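Local atomic coordinates of SWD1-like protein (Myceliophthora thermophila, PDB entry 6E29), a protein that probably serves, through its WD-repeat beta-propeller domain, as a non-catalytic subunit of the COMPASS histone methyltransferase complex. Residues Leu197-Ala202 against Glu206-Glu211; Ala178-Ala183 against His187-Thr192; Gln132-Asp137 against Glu143-Leu148. One frame throughout, in Å; residues are numbered along the deposited sequence.

Overall arrangement
All three contacts are antiparallel hairpins within two adjacent blades of a seven-bladed beta-propeller. Interactions 1 and 2 share one blade: 178-183 and 187-192 form its two inner strands, 197-202 and 206-211 its two outer ones. Their centres lie about 9 Å apart, and probable backbone hydrogen bonds join them, with Ile200 O 2.8 Å from Leu188 N and Asn198 N 2.8 Å from Ala190 O. Interaction 3 is the outer hairpin of the preceding blade, its centre about 14 Å from that of interaction 2 and about 16 Å from that of interaction 1. Between the blades, Leu148 CD1 lies 3.7 Å from Ile179 CD1, and Leu148 CD2 lies 4.1 Å from Ile200 CG2.

Interaction 1 (Leu197-Ala202 against Glu206-Glu211); sequences LNIIDA and EIIYSE
Ile199 faces two residues of the partner strand, Tyr209 and Ile208, and each of its branches serves one of them. Ile199 CB lies 4.1 Å from Tyr209 CB. CG1, anti to the carbonyl carbon (chi1 -58°), lies on the tyrosine side, and the extended second torsion carries Ile199 CD1 to Tyr209 CD2 at 3.6 Å, an oblique approach to the ring. The Ile199 CG2 branch runs the other way along the strand and meets Ile208 CG1 at 4.1 Å. Backbone bonds account for the double partner: Ile199 N donates to Tyr209 O at 2.8 Å and 172°, whereas Ile199 O accepts from Ile208 N at 2.9 Å. On the opposite face, Ser210 OG donates a hydrogen bond to Asn198 OD1 at 2.8 Å, nearly in line with the amide C=O. With OD1 so held and ND2 bonded to Ser150 O, the amide is fixed in rotation; Arg196 NE donates to the serine OG. Back on the Ile199 face, Tyr209 OH donates to Glu211 OE2 at 2.6 Å, arriving from above the carboxylate plane. Ile208 and Tyr209 opposite the single Ile199 make this a classic beta bulge, the register shifting by one, in the outer hairpin of a WD40 propeller blade.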
ATOM      1  N   LEU B 197       2.118  -1.005  14.495  1.00 23.03           N
ATOM      2  CA  LEU B 197       1.751   0.194  13.733  1.00 24.78           C
ATOM      3  C   LEU B 197       2.416   1.395  14.417  1.00 32.60           C
ATOM      4  O   LEU B 197       2.156   1.663  15.592  1.00 30.14           O
ATOM      5  CB  LEU B 197       0.227   0.331  13.675  1.00 30.12           C
ATOM      6  CG  LEU B 197      -0.454   1.289  12.663  1.00 32.00           C
ATOM      7  CD1 LEU B 197      -0.320   2.729  13.096  1.00 38.80           C
ATOM      8  CD2 LEU B 197       0.139   1.104  11.269  1.00 28.10           C
ATOM      9  N   ASN B 198       3.313   2.072  13.692  1.00 24.28           N
ATOM     10  CA  ASN B 198       4.002   3.281  14.134  1.00 27.20           C
ATOM     11  C   ASN B 198       3.301   4.484  13.544  1.00 26.10           C
ATOM     12  O   ASN B 198       2.981   4.471  12.360  1.00 26.31           O
ATOM     13  CB  ASN B 198       5.449   3.345  13.604  1.00 28.38           C
ATOM     14  CG  ASN B 198       6.331   2.307  14.213  1.00 37.38           C
ATOM     15  OD1 ASN B 198       6.022   1.826  15.287  1.00 32.52           O
ATOM     16  ND2 ASN B 198       7.435   1.973  13.543  1.00 32.35           N
ATOM     17  N   ILE B 199       3.132   5.534  14.343  1.00 25.54           N
ATOM     18  CA  ILE B 199       2.684   6.825  13.835  1.00 26.83           C
ATOM     19  C   ILE B 199       3.889   7.738  13.914  1.00 30.83           C
ATOM     20  O   ILE B 199       4.497   7.864  14.982  1.00 29.17           O
ATOM     21  CB  ILE B 199       1.519   7.416  14.646  1.00 25.47           C
ATOM     22  CG1 ILE B 199       0.327   6.465  14.669  1.00 38.71           C
ATOM     23  CG2 ILE B 199       1.048   8.742  14.002  1.00 29.54           C
ATOM     24  CD1 ILE B 199      -0.888   6.990  15.446  1.00 29.39           C
ATOM     25  N   ILE B 200       4.269   8.316  12.781  1.00 28.49           N
ATOM     26  CA  ILE B 200       5.477   9.129  12.636  1.00 28.47           C
ATOM     27  C   ILE B 200       5.055  10.545  12.291  1.00 36.87           C
ATOM     28  O   ILE B 200       4.291  10.746  11.342  1.00 31.15           O
ATOM     29  CB  ILE B 200       6.398   8.557  11.532  1.00 31.25           C
ATOM     30  CG1 ILE B 200       6.737   7.107  11.841  1.00 32.13           C
ATOM     31  CG2 ILE B 200       7.749   9.383  11.354  1.00 26.29           C
ATOM     32  CD1 ILE B 200       7.532   6.416  10.718  1.00 32.34           C
ATOM     33  N   ASP B 201       5.557  11.526  13.057  1.00 40.17           N
ATOM     34  CA  ASP B 201       5.437  12.934  12.682  1.00 34.82           C
ATOM     35  C   ASP B 201       6.292  13.191  11.444  1.00 33.79           C
ATOM     36  O   ASP B 201       7.507  12.976  11.464  1.00 41.60           O
ATOM     37  CB  ASP B 201       5.898  13.789  13.866  1.00 33.34           C
ATOM     38  CG  ASP B 201       5.620  15.267  13.691  1.00 57.34           C
ATOM     39  OD1 ASP B 201       6.067  15.832  12.677  1.00 53.97           O
ATOM     40  OD2 ASP B 201       4.987  15.868  14.595  1.00 51.64           O
ATOM     41  N   ALA B 202       5.669  13.611  10.342  1.00 33.84           N
ATOM     42  CA  ALA B 202       6.440  13.715   9.113  1.00 42.45           C
ATOM     43  C   ALA B 202       7.386  14.905   9.129  1.00 41.47           C
ATOM     44  O   ALA B 202       8.313  14.957   8.315  1.00 60.48           O
ATOM     45  CB  ALA B 202       5.511  13.781   7.890  1.00 53.45           C
ATOM     46  N   GLU B 206      10.061  11.749  13.939  1.00 47.87           N
ATOM     47  CA  GLU B 206      10.098  10.936  15.139  1.00 38.56           C
ATOM     48  C   GLU B 206       8.792  10.172  15.310  1.00 32.82           C
ATOM     49  O   GLU B 206       7.709  10.636  14.929  1.00 36.49           O
ATOM     50  CB  GLU B 206      10.367  11.802  16.367  1.00 43.27           C
ATOM     51  CG  GLU B 206      11.418  12.868  16.049  1.00 59.25           C
ATOM     52  CD  GLU B 206      12.150  13.378  17.266  1.00 68.48           C
ATOM     53  OE1 GLU B 206      11.472  13.777  18.238  1.00 80.96           O
ATOM     54  OE2 GLU B 206      13.406  13.391  17.251  1.00 80.84           O
ATOM     55  N   ILE B 207       8.911   8.988  15.892  1.00 30.46           N
ATOM     56  CA  ILE B 207       7.744   8.185  16.219  1.00 28.03           C
ATOM     57  C   ILE B 207       7.056   8.804  17.422  1.00 42.29           C
ATOM     58  O   ILE B 207       7.688   9.049  18.448  1.00 39.08           O
ATOM     59  CB  ILE B 207       8.149   6.733  16.483  1.00 31.19           C
ATOM     60  CG1 ILE B 207       8.618   6.062  15.192  1.00 32.64           C
ATOM     61  CG2 ILE B 207       7.008   5.965  17.089  1.00 27.99           C
ATOM     62  CD1 ILE B 207       9.301   4.724  15.391  1.00 30.95           C
ATOM     63  N   ILE B 208       5.763   9.084  17.301  1.00 33.30           N
ATOM     64  CA  ILE B 208       4.998   9.622  18.411  1.00 45.62           C
ATOM     65  C   ILE B 208       4.069   8.594  19.024  1.00 36.56           C
ATOM     66  O   ILE B 208       3.499   8.870  20.087  1.00 45.06           O
ATOM     67  CB  ILE B 208       4.213  10.896  18.006  1.00 31.89           C
ATOM     68  CG1 ILE B 208       3.065  10.555  17.026  1.00 41.33           C
ATOM     69  CG2 ILE B 208       5.142  11.922  17.403  1.00 35.25           C
ATOM     70  CD1 ILE B 208       2.276  11.771  16.590  1.00 35.99           C
ATOM     71  N   TYR B 209       3.931   7.403  18.431  1.00 37.61           N
ATOM     72  CA  TYR B 209       3.016   6.375  18.936  1.00 40.08           C
ATOM     73  C   TYR B 209       3.320   5.056  18.252  1.00 36.12           C
ATOM     74  O   TYR B 209       3.651   5.016  17.057  1.00 30.50           O
ATOM     75  CB  TYR B 209       1.551   6.734  18.681  1.00 42.98           C
ATOM     76  CG  TYR B 209       0.540   5.705  19.119  1.00 39.53           C
ATOM     77  CD1 TYR B 209       0.138   5.625  20.459  1.00 50.10           C
ATOM     78  CD2 TYR B 209      -0.018   4.810  18.207  1.00 44.66           C
ATOM     79  CE1 TYR B 209      -0.806   4.692  20.866  1.00 52.34           C
ATOM     80  CE2 TYR B 209      -0.969   3.878  18.600  1.00 43.87           C
ATOM     81  CZ  TYR B 209      -1.356   3.827  19.936  1.00 42.63           C
ATOM     82  OH  TYR B 209      -2.286   2.915  20.366  1.00 70.38           O
ATOM     83  N   SER B 210       3.216   3.975  19.018  1.00 28.10           N
ATOM     84  CA  SER B 210       3.469   2.663  18.448  1.00 22.33           C
ATOM     85  C   SER B 210       2.648   1.652  19.228  1.00 40.64           C
ATOM     86  O   SER B 210       2.592   1.708  20.460  1.00 38.18           O
ATOM     87  CB  SER B 210       4.960   2.322  18.489  1.00 31.37           C
ATOM     88  OG  SER B 210       5.233   1.083  17.881  1.00 41.78           O
ATOM     89  N   GLU B 211       2.023   0.726  18.513  1.00 29.81           N
ATOM     90  CA  GLU B 211       1.201  -0.279  19.186  1.00 36.19           C
ATOM     91  C   GLU B 211       1.280  -1.594  18.416  1.00 28.49           C
ATOM     92  O   GLU B 211       1.270  -1.597  17.179  1.00 24.94           O
ATOM     93  CB  GLU B 211      -0.247   0.210  19.303  1.00 33.15           C
ATOM     94  CG  GLU B 211      -1.218  -0.894  19.746  1.00 42.73           C
ATOM     95  CD  GLU B 211      -2.661  -0.414  19.863  1.00 64.60           C
ATOM     96  OE1 GLU B 211      -3.459  -1.094  20.558  1.00 46.31           O
ATOM     97  OE2 GLU B 211      -2.991   0.645  19.258  1.00 65.83           O
TER

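Interaction 2 (Ala178-Ala183 against His187-Thr192); sequences AIVYTA and HLLAGT
His187 O accepts a hydrogen bond from Thr182 N at 3.0 Å, the donor standing 36° out of the carbonyl plane, while Thr182 OG1 lies 3.4 Å from the same oxygen in what is at most a weak bond. This pair closes the inner hairpin of a beta-propeller blade, where strands 176-181 and 187-192 run antiparallel. A water bridges Thr182 OG1 and His187 ND1, lying in the plane of the imidazole at its edge, 2.8 Å from ND1. On the face carrying Ile179, Tyr181, Leu188 and Ala190 there is a CH-pi contact: Leu188 CD2 sits 3.5 Å from the centroid of the Tyr181 ring, 9° off its normal. Tyr181 OH is hydrogen-bonded to Gln123 OE1, and the ring meets that of His117 in the preceding blade. A serine at Tyr181 would probably strip Leu188 CD2 of its aromatic cover and leave Gln123 without this hydroxyl partner. Ile179 CD1 adds to the same apolar layer, 4.0 Å from Leu188 CB. At the turn end, Thr182 CG2, anti to the carbonyl carbon with OG1 at chi1 64°, touches both His187 CB, at 3.7 Å, and Leu189 CD2 of the Val180 face, at 3.8 Å.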
ATOM      1  N   ALA B 178       5.648  -1.368   5.338  1.00 24.57           N
ATOM      2  CA  ALA B 178       4.518  -0.746   4.666  1.00 29.20           C
ATOM      3  C   ALA B 178       4.414   0.638   5.252  1.00 31.77           C
ATOM      4  O   ALA B 178       4.654   0.810   6.442  1.00 25.61           O
ATOM      5  CB  ALA B 178       3.177  -1.502   4.882  1.00 22.93           C
ATOM      6  N   ILE B 179       4.056   1.618   4.438  1.00 21.05           N
ATOM      7  CA  ILE B 179       3.935   2.962   4.990  1.00 20.56           C
ATOM      8  C   ILE B 179       2.964   3.763   4.144  1.00 26.67           C
ATOM      9  O   ILE B 179       2.956   3.631   2.919  1.00 27.00           O
ATOM     10  CB  ILE B 179       5.323   3.635   5.043  1.00 32.48           C
ATOM     11  CG1 ILE B 179       5.248   4.922   5.875  1.00 25.77           C
ATOM     12  CG2 ILE B 179       5.901   3.821   3.587  1.00 32.93           C
ATOM     13  CD1 ILE B 179       6.620   5.530   6.161  1.00 35.34           C
ATOM     14  N   VAL B 180       2.142   4.590   4.796  1.00 21.94           N
ATOM     15  CA  VAL B 180       1.200   5.459   4.078  1.00 22.57           C
ATOM     16  C   VAL B 180       1.171   6.810   4.775  1.00 23.83           C
ATOM     17  O   VAL B 180       1.461   6.917   5.967  1.00 29.55           O
ATOM     18  CB  VAL B 180      -0.247   4.892   4.019  1.00 35.82           C
ATOM     19  CG1 VAL B 180      -0.294   3.625   3.221  1.00 35.66           C
ATOM     20  CG2 VAL B 180      -0.820   4.631   5.412  1.00 21.21           C
ATOM     21  N   TYR B 181       0.749   7.855   4.050  1.00 23.88           N
ATOM     22  CA  TYR B 181       0.552   9.144   4.725  1.00 23.80           C
ATOM     23  C   TYR B 181      -0.863   9.199   5.281  1.00 32.19           C
ATOM     24  O   TYR B 181      -1.801   8.665   4.664  1.00 30.49           O
ATOM     25  CB  TYR B 181       0.687  10.310   3.707  1.00 25.55           C
ATOM     26  CG  TYR B 181       2.082  10.621   3.222  1.00 31.84           C
ATOM     27  CD1 TYR B 181       2.633   9.951   2.137  1.00 28.43           C
ATOM     28  CD2 TYR B 181       2.830  11.665   3.825  1.00 37.93           C
ATOM     29  CE1 TYR B 181       3.908  10.258   1.667  1.00 30.58           C
ATOM     30  CE2 TYR B 181       4.123  12.013   3.351  1.00 35.07           C
ATOM     31  CZ  TYR B 181       4.639  11.300   2.281  1.00 44.52           C
ATOM     32  OH  TYR B 181       5.866  11.614   1.801  1.00 33.58           O
ATOM     33  N   THR B 182      -1.043   9.913   6.382  1.00 28.27           N
ATOM     34  CA  THR B 182      -2.387  10.319   6.782  1.00 25.28           C
ATOM     35  C   THR B 182      -2.919  11.329   5.756  1.00 37.56           C
ATOM     36  O   THR B 182      -2.177  11.813   4.900  1.00 34.87           O
ATOM     37  CB  THR B 182      -2.408  10.939   8.168  1.00 38.68           C
ATOM     38  OG1 THR B 182      -1.637  12.157   8.151  1.00 32.65           O
ATOM     39  CG2 THR B 182      -1.877   9.930   9.219  1.00 27.43           C
ATOM     40  N   ALA B 183      -4.218  11.658   5.863  1.00 33.47           N
ATOM     41  CA  ALA B 183      -4.874  12.445   4.820  1.00 47.44           C
ATOM     42  C   ALA B 183      -4.263  13.828   4.700  1.00 39.56           C
ATOM     43  O   ALA B 183      -4.197  14.391   3.593  1.00 37.38           O
ATOM     44  CB  ALA B 183      -6.381  12.557   5.087  1.00 45.03           C
ATOM     45  N   HIS B 187       1.500  13.193   9.060  1.00 33.54           N
ATOM     46  CA  HIS B 187       1.991  11.989   9.716  1.00 29.24           C
ATOM     47  C   HIS B 187       2.109  10.856   8.719  1.00 34.82           C
ATOM     48  O   HIS B 187       1.466  10.838   7.663  1.00 33.72           O
ATOM     49  CB  HIS B 187       1.076  11.552  10.855  1.00 29.30           C
ATOM     50  CG  HIS B 187       1.011  12.550  11.964  1.00 38.57           C
ATOM     51  ND1 HIS B 187       0.165  13.645  11.938  1.00 40.16           N
ATOM     52  CD2 HIS B 187       1.747  12.665  13.092  1.00 39.09           C
ATOM     53  CE1 HIS B 187       0.366  14.373  13.022  1.00 49.41           C
ATOM     54  NE2 HIS B 187       1.322  13.802  13.737  1.00 44.93           N
ATOM     55  N   LEU B 188       2.923   9.891   9.093  1.00 26.08           N
ATOM     56  CA  LEU B 188       3.010   8.652   8.362  1.00 23.45           C
ATOM     57  C   LEU B 188       2.575   7.533   9.276  1.00 27.21           C
ATOM     58  O   LEU B 188       2.887   7.541  10.464  1.00 29.91           O
ATOM     59  CB  LEU B 188       4.413   8.395   7.861  1.00 28.27           C
ATOM     60  CG  LEU B 188       4.828   9.425   6.796  1.00 39.75           C
ATOM     61  CD1 LEU B 188       6.281   9.730   7.034  1.00 45.55           C
ATOM     62  CD2 LEU B 188       4.570   8.893   5.369  1.00 43.55           C
ATOM     63  N   LEU B 189       1.884   6.569   8.708  1.00 24.77           N
ATOM     64  CA  LEU B 189       1.496   5.357   9.421  1.00 22.99           C
ATOM     65  C   LEU B 189       2.314   4.239   8.820  1.00 27.27           C
ATOM     66  O   LEU B 189       2.280   4.020   7.603  1.00 29.62           O
ATOM     67  CB  LEU B 189      -0.010   5.083   9.286  1.00 26.91           C
ATOM     68  CG  LEU B 189      -0.949   6.252   9.567  1.00 25.80           C
ATOM     69  CD1 LEU B 189      -2.351   5.807   9.333  1.00 35.22           C
ATOM     70  CD2 LEU B 189      -0.786   6.759  10.964  1.00 29.75           C
ATOM     71  N   ALA B 190       3.054   3.521   9.649  1.00 27.15           N
ATOM     72  CA  ALA B 190       3.937   2.502   9.108  1.00 27.87           C
ATOM     73  C   ALA B 190       3.740   1.185   9.847  1.00 23.57           C
ATOM     74  O   ALA B 190       3.414   1.159  11.044  1.00 30.13           O
ATOM     75  CB  ALA B 190       5.403   2.936   9.205  1.00 27.19           C
ATOM     76  N   GLY B 191       3.900   0.111   9.102  1.00 23.29           N
ATOM     77  CA  GLY B 191       3.834  -1.229   9.665  1.00 23.06           C
ATOM     78  C   GLY B 191       5.189  -1.897   9.650  1.00 21.06           C
ATOM     79  O   GLY B 191       6.041  -1.614   8.796  1.00 26.45           O
ATOM     80  N   THR B 192       5.382  -2.849  10.578  1.00 22.59           N
ATOM     81  CA  THR B 192       6.679  -3.462  10.739  1.00 20.53           C
ATOM     82  C   THR B 192       6.596  -4.977  10.728  1.00 24.95           C
ATOM     83  O   THR B 192       5.511  -5.587  10.778  1.00 27.82           O
ATOM     84  CB  THR B 192       7.353  -3.054  12.059  1.00 31.91           C
ATOM     85  OG1 THR B 192       6.690  -3.723  13.149  1.00 24.19           O
ATOM     86  CG2 THR B 192       7.346  -1.516  12.245  1.00 29.60           C
TER
HETATM   87  O   HOH W   1      -1.933  13.601  10.153  1.00 41.64           O

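Interaction 3 (Gln132-Asp137 against Glu143-Leu148); sequences QPMLVD and EVRYVL
The Tyr146 ring meets strand 134-137 with its edge: Leu135 O lies near the ring plane, 3.4 Å from CD1, and Asp137 CB stands at the same edge, 4.4 Å from CE1. Leu135 O also accepts the backbone N-H of Tyr146, 2.7 Å from Tyr146 N, with a bent 139° at the hydrogen, and so has both the amide and the ring edge of one residue against it. Arg205, from the next blade, touches the tyrosine side chain. Two further flat groups meet where Arg145, on the Met134 and Val136 face, grips Glu143 side-on through two nitrogens, both directed to OE2. Arg145 NE, at 2.9 Å, meets the anti lone pair of Glu143 OE2, and Arg145 NH2, at 2.7 Å, comes in nearly along the C-O direction. Arg145 has further partners in Arg106 O, reached by NH2, and the ring of Phe107, a cation-pi contact. The carbon stems of this ion pair rest on the opposite strand: Val136 CG1 packs 3.5 Å from Glu143 CB, and Met134 CE lies 3.5 Å from Arg145 CB. Met134 gets there by bending at both its second and third torsions (-70° and -64°), which folds the methyl back over the hairpin. Toward the next blade, Leu148 CG rests 4.0 Å from Leu135 CB, and Leu148 N donates to Pro133 O. Leu135 and Leu148 thus pack against Tyr181 and Ile179 of that blade, from the outer antiparallel hairpin of a four-stranded WD40 propeller blade.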
ATOM      1  N   GLN B 132      16.241   0.559   5.807  1.00 40.86           N
ATOM      2  CA  GLN B 132      15.521   1.576   6.558  1.00 36.93           C
ATOM      3  C   GLN B 132      14.493   2.285   5.680  1.00 37.29           C
ATOM      4  O   GLN B 132      14.787   2.606   4.523  1.00 32.13           O
ATOM      5  CB  GLN B 132      16.509   2.614   7.105  1.00 37.54           C
ATOM      6  CG  GLN B 132      17.657   2.006   7.891  1.00 56.72           C
ATOM      7  CD  GLN B 132      18.970   2.772   7.714  1.00 72.58           C
ATOM      8  OE1 GLN B 132      19.459   3.386   8.663  1.00 76.13           O
ATOM      9  NE2 GLN B 132      19.548   2.732   6.495  1.00 66.40           N
ATOM     10  N   PRO B 133      13.324   2.627   6.223  1.00 28.96           N
ATOM     11  CA  PRO B 133      12.322   3.361   5.427  1.00 28.63           C
ATOM     12  C   PRO B 133      12.779   4.786   5.196  1.00 30.52           C
ATOM     13  O   PRO B 133      13.550   5.322   5.976  1.00 31.65           O
ATOM     14  CB  PRO B 133      11.073   3.336   6.310  1.00 36.41           C
ATOM     15  CG  PRO B 133      11.617   3.259   7.720  1.00 34.12           C
ATOM     16  CD  PRO B 133      12.858   2.390   7.593  1.00 29.93           C
ATOM     17  N   MET B 134      12.311   5.391   4.100  1.00 30.37           N
ATOM     18  CA  MET B 134      12.864   6.681   3.685  1.00 45.33           C
ATOM     19  C   MET B 134      11.771   7.681   3.316  1.00 34.85           C
ATOM     20  O   MET B 134      10.755   7.320   2.722  1.00 33.53           O
ATOM     21  CB  MET B 134      13.811   6.528   2.470  1.00 39.27           C
ATOM     22  CG  MET B 134      14.978   5.585   2.664  1.00 40.49           C
ATOM     23  SD  MET B 134      16.204   6.225   3.824  1.00 50.16           S
ATOM     24  CE  MET B 134      16.754   7.648   2.936  1.00 41.58           C
ATOM     25  N   LEU B 135      11.989   8.938   3.699  1.00 32.05           N
ATOM     26  CA  LEU B 135      11.220  10.077   3.219  1.00 38.89           C
ATOM     27  C   LEU B 135      12.106  10.848   2.240  1.00 35.14           C
ATOM     28  O   LEU B 135      13.203  11.302   2.601  1.00 37.23           O
ATOM     29  CB  LEU B 135      10.781  10.950   4.391  1.00 34.30           C
ATOM     30  CG  LEU B 135       9.780  12.056   4.077  1.00 43.27           C
ATOM     31  CD1 LEU B 135       8.603  11.429   3.446  1.00 55.27           C
ATOM     32  CD2 LEU B 135       9.332  12.768   5.350  1.00 54.82           C
ATOM     33  N   VAL B 136      11.666  10.986   0.997  1.00 35.74           N
ATOM     34  CA  VAL B 136      12.515  11.608  -0.022  1.00 39.76           C
ATOM     35  C   VAL B 136      11.850  12.872  -0.550  1.00 43.76           C
ATOM     36  O   VAL B 136      10.682  12.847  -0.942  1.00 37.35           O
ATOM     37  CB  VAL B 136      12.833  10.639  -1.182  1.00 49.96           C
ATOM     38  CG1 VAL B 136      13.726  11.341  -2.223  1.00 49.70           C
ATOM     39  CG2 VAL B 136      13.523   9.377  -0.664  1.00 39.81           C
ATOM     40  N   ASP B 137      12.604  13.966  -0.601  1.00 43.81           N
ATOM     41  CA  ASP B 137      12.145  15.184  -1.266  1.00 42.58           C
ATOM     42  C   ASP B 137      12.639  15.187  -2.706  1.00 52.25           C
ATOM     43  O   ASP B 137      13.858  15.240  -2.947  1.00 48.58           O
ATOM     44  CB  ASP B 137      12.656  16.401  -0.485  1.00 44.58           C
ATOM     45  CG  ASP B 137      12.412  17.733  -1.187  1.00 53.96           C
ATOM     46  OD1 ASP B 137      11.772  17.806  -2.259  1.00 50.65           O
ATOM     47  OD2 ASP B 137      12.908  18.755  -0.635  1.00 59.64           O
ATOM     48  N   GLU B 143      17.588  14.337  -5.509  1.00 61.62           N
ATOM     49  CA  GLU B 143      16.704  14.310  -4.360  1.00 51.04           C
ATOM     50  C   GLU B 143      17.451  14.655  -3.062  1.00 52.30           C
ATOM     51  O   GLU B 143      18.684  14.689  -2.985  1.00 52.60           O
ATOM     52  CB  GLU B 143      16.079  12.934  -4.237  1.00 49.02           C
ATOM     53  CG  GLU B 143      17.053  11.839  -3.794  1.00 57.21           C
ATOM     54  CD  GLU B 143      17.952  11.313  -4.907  1.00 61.15           C
ATOM     55  OE1 GLU B 143      17.924  11.830  -6.049  1.00 64.08           O
ATOM     56  OE2 GLU B 143      18.684  10.346  -4.632  1.00 71.66           O
ATOM     57  N   VAL B 144      16.663  14.897  -2.023  1.00 58.60           N
ATOM     58  CA  VAL B 144      17.159  14.927  -0.656  1.00 57.43           C
ATOM     59  C   VAL B 144      16.445  13.808   0.092  1.00 49.90           C
ATOM     60  O   VAL B 144      15.211  13.770   0.126  1.00 47.78           O
ATOM     61  CB  VAL B 144      16.924  16.282   0.022  1.00 49.98           C
ATOM     62  CG1 VAL B 144      17.736  16.338   1.372  1.00 50.50           C
ATOM     63  CG2 VAL B 144      17.261  17.418  -0.914  1.00 57.36           C
ATOM     64  N   ARG B 145      17.214  12.897   0.677  1.00 47.21           N
ATOM     65  CA  ARG B 145      16.635  11.748   1.345  1.00 42.63           C
ATOM     66  C   ARG B 145      16.714  11.956   2.855  1.00 47.16           C
ATOM     67  O   ARG B 145      17.663  12.553   3.361  1.00 55.51           O
ATOM     68  CB  ARG B 145      17.379  10.457   0.976  1.00 53.19           C
ATOM     69  CG  ARG B 145      17.700  10.292  -0.484  1.00 61.85           C
ATOM     70  CD  ARG B 145      18.213   8.890  -0.811  1.00 45.83           C
ATOM     71  NE  ARG B 145      18.667   8.846  -2.203  1.00 74.36           N
ATOM     72  CZ  ARG B 145      18.871   7.727  -2.892  1.00 50.22           C
ATOM     73  NH1 ARG B 145      18.676   6.555  -2.313  1.00 58.55           N
ATOM     74  NH2 ARG B 145      19.266   7.777  -4.151  1.00 56.40           N
ATOM     75  N   TYR B 146      15.722  11.432   3.573  1.00 39.77           N
ATOM     76  CA  TYR B 146      15.675  11.501   5.029  1.00 39.18           C
ATOM     77  C   TYR B 146      15.384  10.119   5.572  1.00 37.06           C
ATOM     78  O   TYR B 146      14.405   9.497   5.144  1.00 44.02           O
ATOM     79  CB  TYR B 146      14.586  12.449   5.489  1.00 39.39           C
ATOM     80  CG  TYR B 146      14.841  13.851   5.021  1.00 40.95           C
ATOM     81  CD1 TYR B 146      14.287  14.313   3.853  1.00 43.69           C
ATOM     82  CD2 TYR B 146      15.647  14.711   5.762  1.00 46.83           C
ATOM     83  CE1 TYR B 146      14.511  15.593   3.419  1.00 43.64           C
ATOM     84  CE2 TYR B 146      15.893  15.988   5.333  1.00 45.72           C
ATOM     85  CZ  TYR B 146      15.302  16.426   4.156  1.00 48.89           C
ATOM     86  OH  TYR B 146      15.528  17.699   3.680  1.00 55.82           O
ATOM     87  N   VAL B 147      16.216   9.625   6.495  1.00 37.47           N
ATOM     88  CA  VAL B 147      15.962   8.286   7.046  1.00 35.69           C
ATOM     89  C   VAL B 147      14.754   8.346   7.977  1.00 45.32           C
ATOM     90  O   VAL B 147      14.625   9.264   8.802  1.00 43.02           O
ATOM     91  CB  VAL B 147      17.190   7.743   7.802  1.00 39.60           C
ATOM     92  CG1 VAL B 147      16.866   6.335   8.393  1.00 44.58           C
ATOM     93  CG2 VAL B 147      18.388   7.671   6.943  1.00 51.43           C
ATOM     94  N   LEU B 148      13.927   7.409   7.883  1.00 33.69           N
ATOM     95  CA  LEU B 148      12.811   7.379   8.831  1.00 31.77           C
ATOM     96  C   LEU B 148      13.031   6.294   9.879  1.00 30.84           C
ATOM     97  O   LEU B 148      13.725   5.300   9.622  1.00 31.38           O
ATOM     98  CB  LEU B 148      11.482   7.114   8.099  1.00 39.08           C
ATOM     99  CG  LEU B 148      10.846   8.217   7.265  1.00 42.34           C
ATOM    100  CD1 LEU B 148       9.649   7.625   6.526  1.00 31.65           C
ATOM    101  CD2 LEU B 148      10.392   9.355   8.176  1.00 42.11           C
TER